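Local coordinates for hemolysin BL lytic component L1 (Bacillus cereus, PDB 7NMQ), which is a component of the tripartite hemolysin BL enterotoxin and probably contributes to lysis of host cells as a member of the ClyA-like family of alpha-helical pore-forming toxins, at residues K107-I118 with Y318-M328. Sequence-based numbering, arbitrary orientation.
With EDO (1,2-ethanediol), chain F.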
loop_
_atom_site.group_PDB
_atom_site.type_symbol
_atom_site.label_atom_id
_atom_site.label_comp_id
_atom_site.label_asym_id
_atom_site.label_seq_id
_atom_site.Cartn_x
_atom_site.Cartn_y
_atom_site.Cartn_z
ATOM N N LYS A 107 21.925 -6.072 37.880
ATOM C CA LYS A 107 21.426 -4.821 37.262
ATOM C C LYS A 107 22.250 -4.478 36.019
ATOM O O LYS A 107 21.667 -4.054 35.031
ATOM C CB LYS A 107 21.401 -3.677 38.272
ATOM C CG LYS A 107 20.308 -3.793 39.306
ATOM C CD LYS A 107 20.287 -2.555 40.220
ATOM C CE LYS A 107 19.048 -2.551 41.087
ATOM N NZ LYS A 107 18.903 -1.290 41.828
ATOM N N ALA A 108 23.568 -4.620 36.047
ATOM C CA ALA A 108 24.426 -4.235 34.902
ATOM C C ALA A 108 24.027 -5.071 33.687
ATOM O O ALA A 108 23.961 -4.551 32.586
ATOM C CB ALA A 108 25.902 -4.418 35.177
ATOM N N GLY A 109 23.848 -6.366 33.907
ATOM C CA GLY A 109 23.461 -7.307 32.848
ATOM C C GLY A 109 22.127 -6.956 32.216
ATOM O O GLY A 109 21.966 -7.020 30.989
ATOM N N LEU A 110 21.149 -6.642 33.042
ATOM C CA LEU A 110 19.816 -6.284 32.539
ATOM C C LEU A 110 19.938 -4.976 31.756
ATOM O O LEU A 110 19.386 -4.859 30.657
ATOM C CB LEU A 110 18.836 -6.157 33.704
ATOM C CG LEU A 110 17.423 -5.763 33.252
ATOM C CD1 LEU A 110 16.780 -6.798 32.347
ATOM C CD2 LEU A 110 16.544 -5.488 34.430
ATOM N N LYS A 111 20.590 -3.983 32.323
ATOM C CA LYS A 111 20.738 -2.679 31.643
ATOM C C LYS A 111 21.436 -2.859 30.294
ATOM O O LYS A 111 21.019 -2.203 29.335
ATOM C CB LYS A 111 21.536 -1.684 32.469
ATOM C CG LYS A 111 20.782 -1.152 33.667
ATOM C CD LYS A 111 21.609 -0.156 34.440
ATOM C CE LYS A 111 21.697 1.142 33.666
ATOM N NZ LYS A 111 22.322 2.215 34.474
ATOM N N GLU A 112 22.450 -3.705 30.204
ATOM C CA GLU A 112 23.171 -3.880 28.924
ATOM C C GLU A 112 22.202 -4.471 27.892
ATOM O O GLU A 112 22.227 -4.032 26.730
ATOM C CB GLU A 112 24.384 -4.770 29.113
ATOM C CG GLU A 112 25.356 -4.650 27.962
ATOM C CD GLU A 112 26.158 -3.356 27.942
ATOM O OE1 GLU A 112 26.174 -2.605 28.958
ATOM O OE2 GLU A 112 26.823 -3.140 26.945
ATOM N N GLY A 113 21.401 -5.458 28.280
ATOM C CA GLY A 113 20.416 -6.097 27.386
ATOM C C GLY A 113 19.403 -5.087 26.910
ATOM O O GLY A 113 19.119 -4.976 25.694
ATOM N N ILE A 114 18.876 -4.301 27.841
ATOM C CA ILE A 114 17.845 -3.296 27.461
ATOM C C ILE A 114 18.495 -2.251 26.567
ATOM O O ILE A 114 17.847 -1.837 25.584
ATOM C CB ILE A 114 17.211 -2.700 28.729
ATOM C CG1 ILE A 114 16.429 -3.758 29.507
ATOM C CG2 ILE A 114 16.391 -1.479 28.393
ATOM C CD1 ILE A 114 15.256 -4.349 28.808
ATOM N N ASN A 115 19.714 -1.829 26.871
ATOM C CA ASN A 115 20.413 -0.851 26.006
ATOM C C ASN A 115 20.578 -1.399 24.579
ATOM O O ASN A 115 20.438 -0.619 23.638
ATOM C CB ASN A 115 21.748 -0.418 26.610
ATOM C CG ASN A 115 22.238 0.846 25.960
ATOM O OD1 ASN A 115 21.563 1.865 26.049
ATOM N ND2 ASN A 115 23.321 0.741 25.214
ATOM N N ASP A 116 20.910 -2.652 24.431
ATOM C CA ASP A 116 21.082 -3.247 23.079
ATOM C C ASP A 116 19.749 -3.183 22.332
ATOM O O ASP A 116 19.731 -2.912 21.123
ATOM C CB ASP A 116 21.507 -4.707 23.110
ATOM C CG ASP A 116 22.934 -4.915 23.532
ATOM O OD1 ASP A 116 23.683 -3.898 23.695
ATOM O OD2 ASP A 116 23.308 -6.103 23.684
ATOM N N LEU A 117 18.649 -3.460 23.022
ATOM C CA LEU A 117 17.321 -3.417 22.367
ATOM C C LEU A 117 17.005 -1.967 21.999
ATOM O O LEU A 117 16.462 -1.760 20.890
ATOM C CB LEU A 117 16.271 -4.036 23.292
ATOM C CG LEU A 117 16.449 -5.539 23.472
ATOM C CD1 LEU A 117 15.557 -6.062 24.581
ATOM C CD2 LEU A 117 16.167 -6.309 22.195
ATOM N N ILE A 118 17.328 -0.998 22.847
ATOM C CA ILE A 118 17.124 0.434 22.507
ATOM C C ILE A 118 17.933 0.786 21.265
ATOM O O ILE A 118 17.423 1.564 20.414
ATOM C CB ILE A 118 17.496 1.342 23.687
ATOM C CG1 ILE A 118 16.501 1.138 24.837
ATOM C CG2 ILE A 118 17.526 2.791 23.234
ATOM C CD1 ILE A 118 16.951 1.732 26.143
ATOM N N TYR A 318 11.373 1.853 26.798
ATOM C CA TYR A 318 12.551 1.059 27.201
ATOM C C TYR A 318 13.549 1.951 27.919
ATOM O O TYR A 318 14.226 1.463 28.840
ATOM C CB TYR A 318 13.224 0.438 25.972
ATOM C CG TYR A 318 12.610 -0.836 25.450
ATOM C CD1 TYR A 318 11.340 -0.868 24.897
ATOM C CD2 TYR A 318 13.302 -2.017 25.525
ATOM C CE1 TYR A 318 10.778 -2.036 24.388
ATOM C CE2 TYR A 318 12.740 -3.201 25.087
ATOM C CZ TYR A 318 11.486 -3.211 24.493
ATOM O OH TYR A 318 10.969 -4.416 24.085
ATOM N N THR A 319 13.716 3.202 27.502
ATOM C CA THR A 319 14.684 4.117 28.163
ATOM C C THR A 319 14.210 4.438 29.578
ATOM O O THR A 319 15.046 4.507 30.442
ATOM C CB THR A 319 14.869 5.376 27.328
ATOM O OG1 THR A 319 15.348 4.994 26.027
ATOM C CG2 THR A 319 15.860 6.324 27.952
ATOM N N ASP A 320 12.916 4.504 29.812
ATOM C CA ASP A 320 12.360 4.671 31.173
ATOM C C ASP A 320 12.788 3.472 32.041
ATOM O O ASP A 320 13.264 3.676 33.172
ATOM C CB ASP A 320 10.846 4.799 31.136
ATOM C CG ASP A 320 10.258 5.166 32.466
ATOM O OD1 ASP A 320 10.675 6.200 33.031
ATOM O OD2 ASP A 320 9.445 4.368 32.944
ATOM N N LEU A 321 12.666 2.241 31.539
ATOM C CA LEU A 321 13.138 1.064 32.295
ATOM C C LEU A 321 14.634 1.204 32.536
ATOM O O LEU A 321 15.103 1.026 33.689
ATOM C CB LEU A 321 12.808 -0.214 31.519
ATOM C CG LEU A 321 13.333 -1.511 32.160
ATOM C CD1 LEU A 321 12.929 -1.634 33.635
ATOM C CD2 LEU A 321 12.882 -2.726 31.343
ATOM N N LEU A 322 15.414 1.461 31.488
ATOM C CA LEU A 322 16.881 1.519 31.625
ATOM C C LEU A 322 17.235 2.519 32.723
ATOM O O LEU A 322 18.071 2.194 33.586
ATOM C CB LEU A 322 17.449 1.956 30.271
ATOM C CG LEU A 322 18.956 2.094 30.255
ATOM C CD1 LEU A 322 19.621 0.740 30.371
ATOM C CD2 LEU A 322 19.402 2.812 28.998
ATOM N N ASP A 323 16.609 3.678 32.713
ATOM C CA ASP A 323 16.995 4.778 33.625
ATOM C C ASP A 323 16.587 4.479 35.061
ATOM O O ASP A 323 17.187 5.035 35.934
ATOM C CB ASP A 323 16.314 6.074 33.199
ATOM C CG ASP A 323 16.919 6.695 31.964
ATOM O OD1 ASP A 323 18.007 6.202 31.547
ATOM O OD2 ASP A 323 16.281 7.633 31.394
ATOM N N ASN A 324 15.578 3.651 35.266
ATOM C CA ASN A 324 15.008 3.358 36.591
ATOM C C ASN A 324 15.743 2.204 37.257
ATOM O O ASN A 324 15.611 2.085 38.466
ATOM C CB ASN A 324 13.552 2.943 36.452
ATOM C CG ASN A 324 12.601 4.075 36.154
ATOM O OD1 ASN A 324 12.996 5.240 35.970
ATOM N ND2 ASN A 324 11.331 3.720 36.056
ATOM N N ILE A 325 16.472 1.366 36.512
ATOM C CA ILE A 325 17.019 0.119 37.115
ATOM C C ILE A 325 17.991 0.451 38.241
ATOM O O ILE A 325 17.946 -0.234 39.281
ATOM C CB ILE A 325 17.680 -0.752 36.024
ATOM C CG1 ILE A 325 16.581 -1.428 35.208
ATOM C CG2 ILE A 325 18.619 -1.785 36.648
ATOM C CD1 ILE A 325 17.022 -1.973 33.892
ATOM N N ASP A 326 18.839 1.458 38.127
ATOM C CA ASP A 326 19.902 1.575 39.155
ATOM C C ASP A 326 19.273 1.918 40.514
ATOM O O ASP A 326 19.775 1.422 41.505
ATOM C CB ASP A 326 21.026 2.523 38.770
ATOM C CG ASP A 326 22.082 1.801 37.925
ATOM O OD1 ASP A 326 22.181 0.508 37.991
ATOM O OD2 ASP A 326 22.846 2.510 37.289
ATOM N N SER A 327 18.244 2.747 40.562
ATOM C CA SER A 327 17.650 3.189 41.853
ATOM C C SER A 327 16.568 2.222 42.331
ATOM O O SER A 327 16.147 2.338 43.478
ATOM C CB SER A 327 17.114 4.577 41.777
ATOM O OG SER A 327 16.129 4.640 40.771
ATOM N N MET A 328 16.151 1.275 41.519
ATOM C CA MET A 328 15.014 0.391 41.815
ATOM C C MET A 328 15.307 -0.518 43.006
ATOM O O MET A 328 16.395 -1.118 43.084
ATOM C CB MET A 328 14.760 -0.508 40.602
ATOM C CG MET A 328 13.350 -0.891 40.469
ATOM S SD MET A 328 13.135 -1.849 39.004
ATOM C CE MET A 328 12.906 -0.633 37.714
HETATM C C1 EDO F . 21.097 4.745 23.044
HETATM O O1 EDO F . 20.337 4.446 24.208
HETATM C C2 EDO F . 21.436 3.529 22.254
HETATM O O2 EDO F . 21.352 2.328 23.003
HETATM O O HOH W 1 19.601 2.875 35.759
#
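K107 reaches past I325 to backbone carbonyls near the C-terminal part of helix 275-325. Extended beyond CG, its chain runs its methylenes along I325 CG2 while NZ donates three hydrogen bonds: to I325 O (2.9 Å), to D326 O from above the carbonyl plane, and to M328 O (2.8 Å), on a lone pair. A lysine suits this turn: its long apolar shaft ends in a cation able to serve several carbonyls.

K111 bends at chi3 (73°), and its NZ meets D326 OD2 from above the carboxylate plane, 2.9 Å away, in a salt bridge. A water takes a second hydrogen bond from NZ, donates to L322 O and accepts from D326 N, linking the lysine to helix and turn.

Between these antiparallel helices (159°) the packing is mainly apolar. L322 is a knob in the hole formed by K111, I114, N115 and I118, its CD1 3.4 Å from K111 O. Branched I114 presents CG2 to the edge of the Y318 ring and CD1 to L321 CD2 (3.8 Å); I118 CG1 packs on Y318 CB (3.5 Å). The Y318 hydroxyl bonds to L5 O, linking the pair to the N-terminal region.

The L322 knob and its apolar neighbours thus join the helices of this elongated bundle, while K107 holds the turn toward helix 330-357 by ion-dipole bonds to carbonyls and K111 by pairing with a carboxylate.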